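Local coordinates for uncharacterized protein VP1736 (Vibrio parahaemolyticus, PDB 3LXQ), which is of unknown function but carries a sulfatase-family domain of the alkaline phosphatase clan, with a large mixed beta sheet packed against helices, at residues 139-144 with 191-196; 135-140 with 242-247; 88-93 with 163-168; 299-304 with 344-349. All blocks are in the same frame, centred on the assembly; numbering follows the deposited sequence.

Contact 1 (139-144 with 191-196)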
loop_
_atom_site.group_PDB
_atom_site.type_symbol
_atom_site.label_atom_id
_atom_site.label_comp_id
_atom_site.label_asym_id
_atom_site.label_seq_id
_atom_site.Cartn_x
_atom_site.Cartn_y
_atom_site.Cartn_z
ATOM N N ALA A 139 2.082 -4.930 -0.353
ATOM C CA ALA A 139 2.837 -3.698 -0.533
ATOM C C ALA A 139 3.036 -2.912 0.741
ATOM O O ALA A 139 4.106 -2.359 0.938
ATOM C CB ALA A 139 2.182 -2.810 -1.573
ATOM N N VAL A 140 2.014 -2.818 1.593
ATOM C CA VAL A 140 2.150 -1.950 2.780
ATOM C C VAL A 140 2.645 -2.685 4.009
ATOM O O VAL A 140 3.054 -2.053 4.988
ATOM C CB VAL A 140 0.844 -1.170 3.106
ATOM C CG1 VAL A 140 0.428 -0.335 1.903
ATOM C CG2 VAL A 140 -0.295 -2.126 3.540
ATOM N N THR A 141 2.640 -4.010 3.983
ATOM C CA THR A 141 3.159 -4.734 5.158
ATOM C C THR A 141 4.561 -5.286 4.935
ATOM O O THR A 141 5.296 -5.526 5.897
ATOM C CB THR A 141 2.241 -5.881 5.615
ATOM O OG1 THR A 141 2.129 -6.852 4.574
ATOM C CG2 THR A 141 0.878 -5.349 5.980
ATOM N N THR A 142 4.912 -5.505 3.670
ATOM C CA THR A 142 6.197 -6.124 3.302
ATOM C C THR A 142 7.045 -5.285 2.335
ATOM O O THR A 142 8.263 -5.436 2.302
ATOM C CB THR A 142 6.029 -7.498 2.625
ATOM O OG1 THR A 142 5.679 -7.315 1.245
ATOM C CG2 THR A 142 4.988 -8.343 3.304
ATOM N N GLY A 143 6.404 -4.453 1.514
ATOM C CA GLY A 143 7.145 -3.611 0.570
ATOM C C GLY A 143 7.630 -4.389 -0.628
ATOM O O GLY A 143 8.368 -3.853 -1.456
ATOM N N PHE A 144 7.186 -5.647 -0.729
ATOM C CA PHE A 144 7.641 -6.583 -1.743
ATOM C C PHE A 144 6.991 -6.194 -3.049
ATOM O O PHE A 144 5.788 -5.938 -3.078
ATOM C CB PHE A 144 7.225 -8.007 -1.351
ATOM C CG PHE A 144 7.924 -9.115 -2.126
ATOM C CD1 PHE A 144 9.313 -9.222 -2.142
ATOM C CD2 PHE A 144 7.176 -10.089 -2.776
ATOM C CE1 PHE A 144 9.946 -10.246 -2.836
ATOM C CE2 PHE A 144 7.798 -11.132 -3.465
ATOM C CZ PHE A 144 9.184 -11.216 -3.496
ATOM N N THR A 191 -3.770 -16.193 8.459
ATOM C CA THR A 191 -2.665 -17.144 8.448
ATOM C C THR A 191 -1.353 -16.459 8.079
ATOM O O THR A 191 -0.338 -16.652 8.739
ATOM C CB THR A 191 -2.963 -18.340 7.501
ATOM O OG1 THR A 191 -4.128 -19.030 7.975
ATOM C CG2 THR A 191 -1.797 -19.329 7.451
ATOM N N PHE A 192 -1.378 -15.642 7.034
ATOM C CA PHE A 192 -0.197 -14.866 6.680
ATOM C C PHE A 192 0.214 -13.890 7.781
ATOM O O PHE A 192 1.404 -13.702 8.017
ATOM C CB PHE A 192 -0.412 -14.105 5.380
ATOM C CG PHE A 192 0.776 -13.280 4.954
ATOM C CD1 PHE A 192 1.875 -13.877 4.345
ATOM C CD2 PHE A 192 0.786 -11.899 5.141
ATOM C CE1 PHE A 192 2.960 -13.114 3.919
ATOM C CE2 PHE A 192 1.871 -11.132 4.707
ATOM C CZ PHE A 192 2.962 -11.743 4.103
ATOM N N PHE A 193 -0.759 -13.251 8.426
ATOM C CA PHE A 193 -0.436 -12.224 9.409
ATOM C C PHE A 193 0.118 -12.877 10.675
ATOM O O PHE A 193 1.146 -12.444 11.188
ATOM C CB PHE A 193 -1.644 -11.328 9.728
ATOM C CG PHE A 193 -2.047 -10.383 8.608
ATOM C CD1 PHE A 193 -1.120 -9.907 7.680
ATOM C CD2 PHE A 193 -3.356 -9.926 8.528
ATOM C CE1 PHE A 193 -1.503 -9.016 6.667
ATOM C CE2 PHE A 193 -3.742 -9.043 7.533
ATOM C CZ PHE A 193 -2.807 -8.582 6.600
ATOM N N PHE A 194 -0.550 -13.935 11.144
ATOM C CA PHE A 194 -0.124 -14.707 12.327
ATOM C C PHE A 194 1.229 -15.385 12.155
ATOM O O PHE A 194 2.012 -15.461 13.103
ATOM C CB PHE A 194 -1.176 -15.769 12.706
ATOM C CG PHE A 194 -2.108 -15.353 13.814
ATOM C CD1 PHE A 194 -2.062 -14.068 14.354
ATOM C CD2 PHE A 194 -3.060 -16.250 14.298
ATOM C CE1 PHE A 194 -2.928 -13.683 15.374
ATOM C CE2 PHE A 194 -3.944 -15.883 15.324
ATOM C CZ PHE A 194 -3.877 -14.595 15.867
ATOM N N GLY A 195 1.490 -15.894 10.955
ATOM C CA GLY A 195 2.780 -16.499 10.641
ATOM C C GLY A 195 3.909 -15.485 10.483
ATOM O O GLY A 195 5.090 -15.860 10.494
ATOM N N ASN A 196 3.564 -14.202 10.361
ATOM C CA ASN A 196 4.563 -13.180 10.053
ATOM C C ASN A 196 4.542 -11.905 10.921
ATOM O O ASN A 196 4.567 -10.791 10.394
ATOM C CB ASN A 196 4.498 -12.809 8.562
ATOM C CG ASN A 196 4.930 -13.946 7.652
ATOM O OD1 ASN A 196 6.097 -14.318 7.616
ATOM N ND2 ASN A 196 3.981 -14.490 6.892
#
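With CG of F192 anti to the backbone N (chi1 -180°), the benzyl group projects from helix 189-195 to T141 and T142. T142 sets its hydroxyl between its own N and carbonyl carbon (chi1 80°), which leaves CG2 to meet the ring: T142 CG2 lies 4.0 Å from F192 CZ, at the ring edge and near its plane. T141 approaches the same edge, OG1 being 4.3 Å from F192 CE2, while its methyl CG2 comes obliquely to F193 CE1 at 4.4 Å. The interface is small, 108 Å² in all, and purely van der Waals. Both hydroxyls bond back to carbonyls of helix 133-141, T141 OG1 to I137 O and T142 OG1 to E138 O. T142 OG1 also accepts from F144 N at 3.0 Å, an ST turn just beyond the helix. On the other side, N196 ND2 donates to F192 O at 2.9 Å in the carbonyl plane, on a lone pair, and N196 CG lies 4.3 Å above the plane of the F192 ring on one face, offset toward its rim. Around this pair of helix ends, F193 meets F178 edge-to-face and touches L244 of strand 241-246, while T141 is linked by a backbone hydrogen bond to I165, which begins helix 165-171.

Contact 2 (135-140 with 242-247)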
loop_
_atom_site.group_PDB
_atom_site.type_symbol
_atom_site.label_atom_id
_atom_site.label_comp_id
_atom_site.label_asym_id
_atom_site.label_seq_id
_atom_site.Cartn_x
_atom_site.Cartn_y
_atom_site.Cartn_z
ATOM N N ARG A 135 -2.482 -7.975 -2.758
ATOM C CA ARG A 135 -1.269 -7.291 -3.252
ATOM C C ARG A 135 -1.096 -5.920 -2.596
ATOM O O ARG A 135 0.039 -5.488 -2.326
ATOM C CB ARG A 135 -1.225 -7.222 -4.787
ATOM C CG ARG A 135 0.044 -6.552 -5.337
ATOM C CD ARG A 135 0.539 -7.237 -6.597
ATOM N NE ARG A 135 1.336 -8.455 -6.346
ATOM C CZ ARG A 135 1.440 -9.442 -7.236
ATOM N NH1 ARG A 135 0.770 -9.359 -8.377
ATOM N NH2 ARG A 135 2.194 -10.509 -7.008
ATOM N N GLY A 136 -2.206 -5.250 -2.299
ATOM C CA GLY A 136 -2.132 -4.010 -1.500
ATOM C C GLY A 136 -1.677 -4.245 -0.073
ATOM O O GLY A 136 -0.947 -3.421 0.508
ATOM N N ILE A 137 -2.104 -5.362 0.510
ATOM C CA ILE A 137 -1.602 -5.787 1.838
ATOM C C ILE A 137 -0.114 -6.140 1.739
ATOM O O ILE A 137 0.685 -5.739 2.592
ATOM C CB ILE A 137 -2.427 -6.979 2.396
ATOM C CG1 ILE A 137 -3.894 -6.561 2.570
ATOM C CG2 ILE A 137 -1.822 -7.501 3.720
ATOM C CD1 ILE A 137 -4.876 -7.719 2.730
ATOM N N GLU A 138 0.254 -6.899 0.709
ATOM C CA GLU A 138 1.667 -7.195 0.408
ATOM C C GLU A 138 2.525 -5.928 0.411
ATOM O O GLU A 138 3.544 -5.852 1.111
ATOM C CB GLU A 138 1.748 -7.875 -0.953
ATOM C CG GLU A 138 3.121 -7.977 -1.597
ATOM C CD GLU A 138 3.040 -8.749 -2.911
ATOM O OE1 GLU A 138 2.474 -8.193 -3.875
ATOM O OE2 GLU A 138 3.505 -9.917 -2.974
ATOM N N ALA A 139 2.082 -4.930 -0.353
ATOM C CA ALA A 139 2.837 -3.698 -0.533
ATOM C C ALA A 139 3.036 -2.912 0.741
ATOM O O ALA A 139 4.106 -2.359 0.938
ATOM C CB ALA A 139 2.182 -2.810 -1.573
ATOM N N VAL A 140 2.014 -2.818 1.593
ATOM C CA VAL A 140 2.150 -1.950 2.780
ATOM C C VAL A 140 2.645 -2.685 4.009
ATOM O O VAL A 140 3.054 -2.053 4.988
ATOM C CB VAL A 140 0.844 -1.170 3.106
ATOM C CG1 VAL A 140 0.428 -0.335 1.903
ATOM C CG2 VAL A 140 -0.295 -2.126 3.540
ATOM N N PHE A 242 1.666 -0.982 16.279
ATOM C CA PHE A 242 1.495 -0.905 14.830
ATOM C C PHE A 242 0.178 -1.580 14.470
ATOM O O PHE A 242 -0.015 -2.768 14.736
ATOM C CB PHE A 242 2.666 -1.575 14.086
ATOM C CG PHE A 242 2.352 -1.923 12.641
ATOM C CD1 PHE A 242 1.949 -0.936 11.740
ATOM C CD2 PHE A 242 2.470 -3.233 12.188
ATOM C CE1 PHE A 242 1.657 -1.254 10.402
ATOM C CE2 PHE A 242 2.186 -3.563 10.858
ATOM C CZ PHE A 242 1.772 -2.568 9.964
ATOM N N SER A 243 -0.718 -0.810 13.857
ATOM C CA SER A 243 -2.039 -1.292 13.512
ATOM C C SER A 243 -2.358 -1.176 12.024
ATOM O O SER A 243 -2.291 -0.093 11.441
ATOM C CB SER A 243 -3.082 -0.545 14.341
ATOM O OG SER A 243 -4.391 -1.027 14.075
ATOM N N LEU A 244 -2.719 -2.308 11.420
ATOM C CA LEU A 244 -3.279 -2.335 10.067
ATOM C C LEU A 244 -4.796 -2.488 10.161
ATOM O O LEU A 244 -5.279 -3.470 10.692
ATOM C CB LEU A 244 -2.657 -3.471 9.227
ATOM C CG LEU A 244 -3.298 -3.746 7.857
ATOM C CD1 LEU A 244 -3.201 -2.543 6.933
ATOM C CD2 LEU A 244 -2.712 -4.973 7.191
ATOM N N VAL A 245 -5.523 -1.505 9.632
ATOM C CA VAL A 245 -6.979 -1.446 9.673
ATOM C C VAL A 245 -7.463 -1.441 8.234
ATOM O O VAL A 245 -7.052 -0.588 7.452
ATOM C CB VAL A 245 -7.475 -0.149 10.340
ATOM C CG1 VAL A 245 -8.987 -0.102 10.344
ATOM C CG2 VAL A 245 -6.908 0.021 11.771
ATOM N N PHE A 246 -8.339 -2.381 7.884
ATOM C CA PHE A 246 -8.708 -2.609 6.486
ATOM C C PHE A 246 -10.213 -2.531 6.307
ATOM O O PHE A 246 -10.943 -3.308 6.911
ATOM C CB PHE A 246 -8.156 -3.971 6.041
ATOM C CG PHE A 246 -8.289 -4.260 4.553
ATOM C CD1 PHE A 246 -8.341 -3.235 3.611
ATOM C CD2 PHE A 246 -8.325 -5.580 4.105
ATOM C CE1 PHE A 246 -8.445 -3.514 2.234
ATOM C CE2 PHE A 246 -8.426 -5.881 2.725
ATOM C CZ PHE A 246 -8.482 -4.840 1.795
ATOM N N THR A 247 -10.671 -1.593 5.481
ATOM C CA THR A 247 -12.112 -1.414 5.230
ATOM C C THR A 247 -12.709 -2.581 4.440
ATOM O O THR A 247 -11.975 -3.304 3.762
ATOM C CB THR A 247 -12.452 -0.057 4.521
ATOM O OG1 THR A 247 -11.920 -0.028 3.185
ATOM C CG2 THR A 247 -11.929 1.131 5.334
#
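This is apolar helix-on-sheet packing in the core of the domain: I137 and V140, from helix 133-141, rest on L244 and F246 of strand 241-246. The segment axes approach to 11.4 Å and run nearly antiparallel, at 162°, and all four touching residues are buried. I137 supplies both of its branches. CG1 lies beside the backbone N and the chain is extended beyond it (chi2 164°), so that CD1 reaches F246 CE2 at 4.0 Å; the side chains of I137 and F246 cross at about a right angle, the methyl meeting the ring obliquely. The other branch, I137 CG2, is 4.4 Å from L244 CD2. V140, one turn further on, brings its CG2 to 4.5 Å from L244 CD1. L244 therefore spends one methyl on each of the two helix residues, in contacts that are loose. The 165 Å² buried in total comes mainly from I137 and L244. The polar residues of the helix segment take no part: R135 NE and E138 OE1 form a salt bridge of 2.7 Å, with the oxygen in the guanidinium plane and its syn lone pair in use, and R135 NH2 and E138 OE2 bond further to S149 O and V152 N. Strands 87-93 and 175-180 flank strand 241-246; L244 touches I90 and F178, and F246 touches L92 and F178. S243 and V245 instead touch F231 and L223 of helix 220-234, so the strand is layered between helices.

Contact 3 (88-93 with 163-168)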
loop_
_atom_site.group_PDB
_atom_site.type_symbol
_atom_site.label_atom_id
_atom_site.label_comp_id
_atom_site.label_asym_id
_atom_site.label_seq_id
_atom_site.Cartn_x
_atom_site.Cartn_y
_atom_site.Cartn_z
ATOM N N LEU A 88 2.154 3.551 14.790
ATOM C CA LEU A 88 1.859 3.551 13.357
ATOM C C LEU A 88 0.514 2.907 13.000
ATOM O O LEU A 88 0.296 1.721 13.229
ATOM C CB LEU A 88 2.993 2.881 12.572
ATOM C CG LEU A 88 2.781 2.686 11.075
ATOM C CD1 LEU A 88 2.675 4.013 10.320
ATOM C CD2 LEU A 88 3.902 1.833 10.518
ATOM N N VAL A 89 -0.371 3.715 12.418
ATOM C CA VAL A 89 -1.708 3.265 12.054
ATOM C C VAL A 89 -1.840 3.350 10.537
ATOM O O VAL A 89 -1.707 4.434 9.949
ATOM C CB VAL A 89 -2.807 4.088 12.782
ATOM C CG1 VAL A 89 -4.171 3.852 12.177
ATOM C CG2 VAL A 89 -2.824 3.754 14.276
ATOM N N ILE A 90 -2.058 2.191 9.917
ATOM C CA ILE A 90 -2.327 2.114 8.490
ATOM C C ILE A 90 -3.828 1.877 8.258
ATOM O O ILE A 90 -4.377 0.873 8.694
ATOM C CB ILE A 90 -1.500 0.982 7.814
ATOM C CG1 ILE A 90 0.006 1.275 7.923
ATOM C CG2 ILE A 90 -1.920 0.805 6.337
ATOM C CD1 ILE A 90 0.914 0.097 7.474
ATOM N N LEU A 91 -4.482 2.807 7.568
ATOM C CA LEU A 91 -5.916 2.719 7.327
ATOM C C LEU A 91 -6.076 2.391 5.857
ATOM O O LEU A 91 -6.178 3.291 5.021
ATOM C CB LEU A 91 -6.625 4.032 7.680
ATOM C CG LEU A 91 -6.403 4.575 9.094
ATOM C CD1 LEU A 91 -6.995 5.990 9.257
ATOM C CD2 LEU A 91 -6.973 3.626 10.138
ATOM N N LEU A 92 -6.073 1.094 5.561
ATOM C CA LEU A 92 -6.107 0.591 4.188
ATOM C C LEU A 92 -7.526 0.653 3.620
ATOM O O LEU A 92 -8.490 0.166 4.229
ATOM C CB LEU A 92 -5.497 -0.821 4.103
ATOM C CG LEU A 92 -5.298 -1.475 2.717
ATOM C CD1 LEU A 92 -4.371 -0.693 1.831
ATOM C CD2 LEU A 92 -4.799 -2.914 2.842
ATOM N N GLN A 93 -7.652 1.276 2.462
ATOM C CA GLN A 93 -8.954 1.604 1.913
ATOM C C GLN A 93 -9.280 0.674 0.763
ATOM O O GLN A 93 -8.695 0.783 -0.327
ATOM C CB GLN A 93 -8.995 3.066 1.462
ATOM C CG GLN A 93 -8.580 4.055 2.529
ATOM C CD GLN A 93 -9.545 4.075 3.703
ATOM O OE1 GLN A 93 -10.755 4.104 3.509
ATOM N NE2 GLN A 93 -9.013 4.041 4.924
ATOM N N PHE A 163 9.776 -11.453 5.300
ATOM C CA PHE A 163 9.933 -10.116 5.838
ATOM C C PHE A 163 8.628 -9.317 5.849
ATOM O O PHE A 163 7.953 -9.191 4.818
ATOM C CB PHE A 163 11.041 -9.298 5.148
ATOM C CG PHE A 163 11.089 -7.885 5.648
ATOM C CD1 PHE A 163 11.788 -7.567 6.805
ATOM C CD2 PHE A 163 10.316 -6.903 5.048
ATOM C CE1 PHE A 163 11.777 -6.265 7.303
ATOM C CE2 PHE A 163 10.296 -5.606 5.551
ATOM C CZ PHE A 163 11.026 -5.283 6.652
ATOM N N THR A 164 8.277 -8.804 7.030
ATOM C CA THR A 164 7.183 -7.833 7.195
ATOM C C THR A 164 7.618 -6.749 8.198
ATOM O O THR A 164 8.415 -7.027 9.100
ATOM C CB THR A 164 5.856 -8.478 7.724
ATOM O OG1 THR A 164 6.036 -8.922 9.078
ATOM C CG2 THR A 164 5.402 -9.647 6.854
ATOM N N ILE A 165 7.066 -5.543 8.070
ATOM C CA ILE A 165 7.300 -4.506 9.081
ATOM C C ILE A 165 6.603 -4.860 10.393
ATOM O O ILE A 165 6.946 -4.320 11.441
ATOM C CB ILE A 165 6.872 -3.081 8.628
ATOM C CG1 ILE A 165 5.378 -3.031 8.289
ATOM C CG2 ILE A 165 7.751 -2.593 7.453
ATOM C CD1 ILE A 165 4.756 -1.624 8.415
ATOM N N ALA A 166 5.624 -5.765 10.325
ATOM C CA ALA A 166 4.962 -6.282 11.518
ATOM C C ALA A 166 5.965 -6.957 12.426
ATOM O O ALA A 166 6.062 -6.596 13.610
ATOM C CB ALA A 166 3.848 -7.253 11.160
ATOM N N ASP A 167 6.710 -7.928 11.889
ATOM C CA ASP A 167 7.641 -8.638 12.758
ATOM C C ASP A 167 8.887 -7.811 13.075
ATOM O O ASP A 167 9.496 -8.012 14.143
ATOM C CB ASP A 167 7.954 -10.060 12.273
ATOM C CG ASP A 167 9.046 -10.108 11.252
ATOM O OD1 ASP A 167 10.233 -10.113 11.651
ATOM O OD2 ASP A 167 8.717 -10.180 10.054
ATOM N N LEU A 168 9.227 -6.861 12.208
ATOM C CA LEU A 168 10.331 -5.935 12.496
ATOM C C LEU A 168 9.962 -5.105 13.718
ATOM O O LEU A 168 10.717 -5.062 14.686
ATOM C CB LEU A 168 10.665 -5.038 11.287
ATOM C CG LEU A 168 11.769 -3.960 11.420
ATOM C CD1 LEU A 168 13.127 -4.548 11.831
ATOM C CD2 LEU A 168 11.924 -3.134 10.158
#
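Strand 88-93 and the first turn of helix 165-171 face each other at some distance, the nearest CA atoms being those of L88 and A166 at 10.5 Å, and I165 bridges the gap with its side chain. Its CG1 takes the position between backbone N and carbonyl carbon (chi1 60°), and from there CD1 extends to the sheet. That one methyl does all the touching on the helix side: I165 CD1 lies 4.1 Å from L88 CD2 and 4.3 Å from I90 CD1. The side chains of L88 and I165 cross at about a right angle. L88 and I90 both point to the helix, two residues apart on one face of the strand. The helix start is fixed by T164 at the N-cap, whose OG1 accepts from D167 N at 3.1 Å along a nearly straight bond (165°). The geometry fits a capping box, although the return bond from T164 N to D167 OD2 is weak and D167 has two conformers, so that half is doubtful. F242, P347 and L351 also touch I165. With just 71 Å² buried and only aliphatic carbons meeting, the contact rests on dispersion and the exclusion of water, and imposes little directionality of its own.

Contact 4 (299-304 with 344-349)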
loop_
_atom_site.group_PDB
_atom_site.type_symbol
_atom_site.label_atom_id
_atom_site.label_comp_id
_atom_site.label_asym_id
_atom_site.label_seq_id
_atom_site.Cartn_x
_atom_site.Cartn_y
_atom_site.Cartn_z
ATOM N N ILE A 299 1.441 8.288 13.803
ATOM C CA ILE A 299 1.408 8.577 12.380
ATOM C C ILE A 299 0.331 7.708 11.737
ATOM O O ILE A 299 0.277 6.494 11.965
ATOM C CB ILE A 299 2.778 8.287 11.690
ATOM C CG1 ILE A 299 3.891 9.186 12.249
ATOM C CG2 ILE A 299 2.669 8.398 10.154
ATOM C CD1 ILE A 299 3.734 10.675 11.975
ATOM N N PHE A 300 -0.520 8.350 10.933
ATOM C CA PHE A 300 -1.606 7.690 10.233
ATOM C C PHE A 300 -1.348 7.760 8.739
ATOM O O PHE A 300 -0.843 8.768 8.237
ATOM C CB PHE A 300 -2.943 8.373 10.548
ATOM C CG PHE A 300 -3.303 8.373 12.013
ATOM C CD1 PHE A 300 -2.822 9.369 12.866
ATOM C CD2 PHE A 300 -4.135 7.393 12.539
ATOM C CE1 PHE A 300 -3.155 9.379 14.222
ATOM C CE2 PHE A 300 -4.478 7.389 13.910
ATOM C CZ PHE A 300 -3.985 8.382 14.743
ATOM N N ILE A 301 -1.679 6.682 8.029
ATOM C CA ILE A 301 -1.664 6.722 6.578
ATOM C C ILE A 301 -3.025 6.283 6.029
ATOM O O ILE A 301 -3.542 5.267 6.415
ATOM C CB ILE A 301 -0.421 5.970 5.947
ATOM C CG1 ILE A 301 -0.385 6.137 4.431
ATOM C CG2 ILE A 301 -0.374 4.481 6.323
ATOM C CD1 ILE A 301 0.923 5.673 3.817
ATOM N N VAL A 302 -3.616 7.094 5.168
ATOM C CA VAL A 302 -4.828 6.694 4.454
ATOM C C VAL A 302 -4.356 6.317 3.061
ATOM O O VAL A 302 -3.872 7.165 2.321
ATOM C CB VAL A 302 -5.860 7.831 4.317
ATOM C CG1 VAL A 302 -7.090 7.348 3.529
ATOM C CG2 VAL A 302 -6.268 8.397 5.685
ATOM N N ILE A 303 -4.495 5.044 2.710
ATOM C CA ILE A 303 -4.042 4.566 1.407
ATOM C C ILE A 303 -4.939 3.421 0.911
ATOM O O ILE A 303 -5.382 2.589 1.704
ATOM C CB ILE A 303 -2.525 4.174 1.434
ATOM C CG1 ILE A 303 -1.964 4.052 0.008
ATOM C CG2 ILE A 303 -2.278 2.923 2.284
ATOM C CD1 ILE A 303 -0.454 3.916 -0.074
ATOM N N ALA A 304 -5.226 3.399 -0.388
ATOM C CA ALA A 304 -6.001 2.296 -0.962
ATOM C C ALA A 304 -5.141 1.039 -1.132
ATOM O O ALA A 304 -3.894 1.096 -1.100
ATOM C CB ALA A 304 -6.630 2.705 -2.295
ATOM N N ILE A 344 4.545 0.297 -2.197
ATOM C CA ILE A 344 5.724 -0.357 -1.597
ATOM C C ILE A 344 6.786 0.640 -1.060
ATOM O O ILE A 344 7.687 0.240 -0.307
ATOM C CB ILE A 344 6.402 -1.380 -2.545
ATOM C CG1 ILE A 344 6.973 -0.690 -3.784
ATOM C CG2 ILE A 344 5.441 -2.511 -2.945
ATOM C CD1 ILE A 344 8.033 -1.489 -4.477
ATOM N N ASP A 345 6.670 1.919 -1.414
ATOM C CA ASP A 345 7.526 2.968 -0.832
ATOM C C ASP A 345 6.998 3.430 0.522
ATOM O O ASP A 345 7.697 4.112 1.280
ATOM C CB ASP A 345 7.647 4.185 -1.766
ATOM C CG ASP A 345 8.166 3.819 -3.152
ATOM O OD1 ASP A 345 9.035 2.943 -3.241
ATOM O OD2 ASP A 345 7.708 4.414 -4.154
HETATM N N MSE A 346 5.765 3.056 0.832
HETATM C CA MSE A 346 5.172 3.517 2.066
HETATM C C MSE A 346 5.814 2.895 3.318
HETATM O O MSE A 346 6.151 3.630 4.240
HETATM C CB MSE A 346 3.652 3.400 2.039
HETATM C CG MSE A 346 3.005 4.316 1.011
HETATM SE SE MSE A 346 3.250 6.231 1.410
HETATM C CE MSE A 346 4.904 6.590 0.392
ATOM N N PRO A 347 6.046 1.565 3.329
ATOM C CA PRO A 347 6.632 1.068 4.582
ATOM C C PRO A 347 7.998 1.669 4.935
ATOM O O PRO A 347 8.175 2.011 6.090
ATOM C CB PRO A 347 6.732 -0.449 4.392
ATOM C CG PRO A 347 5.990 -0.770 3.152
ATOM C CD PRO A 347 5.566 0.478 2.455
ATOM N N PRO A 348 8.956 1.770 3.969
ATOM C CA PRO A 348 10.222 2.475 4.298
ATOM C C PRO A 348 10.023 3.935 4.723
ATOM O O PRO A 348 10.696 4.415 5.645
ATOM C CB PRO A 348 11.047 2.401 2.991
ATOM C CG PRO A 348 10.215 1.615 2.001
ATOM C CD PRO A 348 9.046 1.031 2.694
ATOM N N THR A 349 9.102 4.633 4.059
ATOM C CA THR A 349 8.753 6.003 4.452
ATOM C C THR A 349 8.190 6.087 5.880
ATOM O O THR A 349 8.606 6.951 6.674
ATOM C CB THR A 349 7.769 6.642 3.452
ATOM O OG1 THR A 349 8.326 6.596 2.129
ATOM C CG2 THR A 349 7.447 8.088 3.829
#
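Helix 346-353 lies over the large mixed sheet of the sulfatase-family domain, and M346, near its N-terminal end, meets I301 and I303 of strand 298-304. M346 is selenomethionine in this model. Its CG lies beside the backbone N, and the chain then bends at chi2 (-65°) and again at chi3, which lays CG against the terminal methyls of both isoleucines and SE against that of I301. I301 CD1 is 3.4 Å from M346 SE and 3.7 Å from M346 CG; I303 CD1 is 3.6 Å from M346 CG. Both isoleucines are extended, with CG1 anti to the backbone N (chi1 -175° in I301), so each offers its terminal methyl, and both cross M346 at a slant. The nearest CA atoms, those of I301 and M346, are 8.8 Å apart. M346 touches F123 and M126 of strand 121-127 as well. D345, next to M346 in the chain, forms a salt bridge to R377 through OD1, while its O accepts from T349 N at 3.2 Å. Across the interface the chemistry is wholly apolar, the M346 side chain against two buried isoleucine methyls, and the short 3.4 Å approach of I301 CD1 to M346 SE suggests close local packing, within a modest 107 Å² of buried surface.

How the contacts relate
From the N terminus, strand 87-93 opens contact 3, which closes when the chain returns at residues 163-168. Before that, helix 133-141 has opened contacts 1 and 2, which share A139 and V140; contact 1 closes first, at 191-196, within the wider span of contact 2, which closes at 242-247. Contact 3 crosses both. Contact 4 follows in series, its loop running from 299-304 to 344-349. Contacts 2, 3 and 4 reach one sheet, where strand 87-93 lies between 241-246 and 298-304, joined by probable backbone hydrogen bonds, V245 O with L92 N and L91 N with I301 O. Contact 1 joins helix ends, and N196 O, probably hydrogen-bonded to T164 OG1, ties it to contact 3.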